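Local atomic coordinates of ADP-ribosylglycohydrolase (Thermus thermophilus, PDB entry 2CWC), a protein that belongs to the ADP-ribosylglycohydrolase family and folds as a compact, single-chain, all-helical domain. Residues A[129-134]-A[166-171]. Sequence-based numbering, arbitrary orientation.
Sequences GPLMRL and EATEVL
Leu134 and Leu171 make the tight end of this contact. CG of Leu134 lies 3.6 Å from CD2 of Leu171. The same CD2 lies 3.6 Å from the backbone O of Leu131, an oxygen that accepts a hydrogen bond from Gln261. Leu171 reaches across because its CG is anti to the backbone N (chi1 -177°). Thr168 meets segment 129-134 with both branches. Its methyl CG2 meets CD2 of Leu134 at 3.6 Å. Its hydroxyl OG1 lies nearer the start of that segment, 3.4 Å from CB of Pro130. That hydroxyl is hydrogen-bonded to O of Ala164, one turn back; against the proline carbon it makes only van der Waals contact. CD2 of Leu131 rests on the helix backbone, 3.7 Å from CA of Thr168. Packing is looser at Ala167, whose CB stays 4.2 Å from CD2 of Leu131. Glu169, on the far side of the helix, is partly exposed and pairs with Arg152. The contact is mostly apolar and buried, its centre about 7 Å from the centre of the chain. It joins segment 129-134, which leads into helix 134-141, to helix 162-179. Helix 252-267 touches Leu131 and Leu134, while helix 147-156 packs on Pro130 and Thr168.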
# COMPACT_ATOMS: atom_id res chain seq x y z
N GLY A 129 5.50 -3.98 5.23
CA GLY A 129 5.90 -2.60 5.05
C GLY A 129 6.04 -2.10 3.62
O GLY A 129 5.57 -1.01 3.29
N PRO A 130 6.68 -2.87 2.73
CA PRO A 130 6.85 -2.43 1.34
C PRO A 130 5.54 -2.23 0.58
O PRO A 130 5.48 -1.43 -0.35
CB PRO A 130 7.67 -3.55 0.71
CG PRO A 130 8.43 -4.12 1.86
CD PRO A 130 7.40 -4.13 2.97
N LEU A 131 4.50 -2.96 0.97
CA LEU A 131 3.21 -2.87 0.30
C LEU A 131 2.52 -1.55 0.58
O LEU A 131 1.63 -1.13 -0.16
CB LEU A 131 2.30 -4.02 0.74
CG LEU A 131 2.89 -5.44 0.63
CD1 LEU A 131 1.83 -6.44 1.03
CD2 LEU A 131 3.36 -5.69 -0.80
N MET A 132 2.94 -0.89 1.66
CA MET A 132 2.38 0.39 2.08
C MET A 132 2.75 1.57 1.19
O MET A 132 2.12 2.62 1.27
CB MET A 132 2.85 0.70 3.51
CG MET A 132 2.08 -0.03 4.57
SD MET A 132 0.45 0.71 4.73
CE MET A 132 0.33 0.92 6.49
N ARG A 133 3.76 1.40 0.35
CA ARG A 133 4.20 2.50 -0.50
C ARG A 133 4.33 2.17 -1.98
O ARG A 133 5.23 2.66 -2.67
CB ARG A 133 5.53 3.04 0.05
CG ARG A 133 6.47 1.95 0.53
CD ARG A 133 7.78 2.50 1.06
NE ARG A 133 8.84 1.52 0.88
CZ ARG A 133 9.27 0.67 1.81
NH1 ARG A 133 10.24 -0.18 1.51
NH2 ARG A 133 8.75 0.68 3.03
N LEU A 134 3.43 1.33 -2.48
CA LEU A 134 3.45 0.96 -3.89
C LEU A 134 2.88 2.07 -4.77
O LEU A 134 3.53 2.50 -5.72
CB LEU A 134 2.63 -0.32 -4.12
CG LEU A 134 3.37 -1.65 -4.29
CD1 LEU A 134 4.28 -1.59 -5.51
CD2 LEU A 134 4.16 -1.96 -3.02
N GLU A 166 8.52 -10.42 -3.65
CA GLU A 166 7.60 -10.92 -4.66
C GLU A 166 6.19 -10.37 -4.46
O GLU A 166 5.51 -10.06 -5.43
CB GLU A 166 7.59 -12.45 -4.65
CG GLU A 166 8.96 -13.07 -4.94
CD GLU A 166 8.94 -14.59 -4.91
OE1 GLU A 166 8.09 -15.16 -4.19
OE2 GLU A 166 9.79 -15.21 -5.59
N ALA A 167 5.76 -10.23 -3.21
CA ALA A 167 4.42 -9.69 -2.94
C ALA A 167 4.35 -8.25 -3.46
O ALA A 167 3.31 -7.81 -3.96
CB ALA A 167 4.12 -9.73 -1.45
N THR A 168 5.46 -7.53 -3.33
CA THR A 168 5.52 -6.15 -3.80
C THR A 168 5.40 -6.11 -5.32
O THR A 168 4.74 -5.24 -5.88
CB THR A 168 6.84 -5.49 -3.37
OG1 THR A 168 6.92 -5.48 -1.95
CG2 THR A 168 6.90 -4.05 -3.88
N GLU A 169 6.04 -7.07 -5.99
CA GLU A 169 5.98 -7.13 -7.45
C GLU A 169 4.56 -7.43 -7.90
O GLU A 169 4.07 -6.86 -8.88
CB GLU A 169 6.94 -8.20 -7.97
CG GLU A 169 8.39 -7.95 -7.58
CD GLU A 169 9.33 -9.00 -8.12
OE1 GLU A 169 8.96 -10.19 -8.12
OE2 GLU A 169 10.46 -8.64 -8.53
N VAL A 170 3.89 -8.33 -7.19
CA VAL A 170 2.51 -8.68 -7.52
C VAL A 170 1.59 -7.47 -7.35
O VAL A 170 0.74 -7.21 -8.19
CB VAL A 170 1.99 -9.85 -6.64
CG1 VAL A 170 0.51 -10.09 -6.91
CG2 VAL A 170 2.77 -11.12 -6.96
N LEU A 171 1.78 -6.71 -6.27
CA LEU A 171 0.94 -5.54 -6.05
C LEU A 171 1.24 -4.48 -7.12
O LEU A 171 0.33 -3.79 -7.58
CB LEU A 171 1.16 -4.96 -4.65
CG LEU A 171 0.27 -3.76 -4.29
CD1 LEU A 171 -1.20 -4.14 -4.46
CD2 LEU A 171 0.56 -3.34 -2.85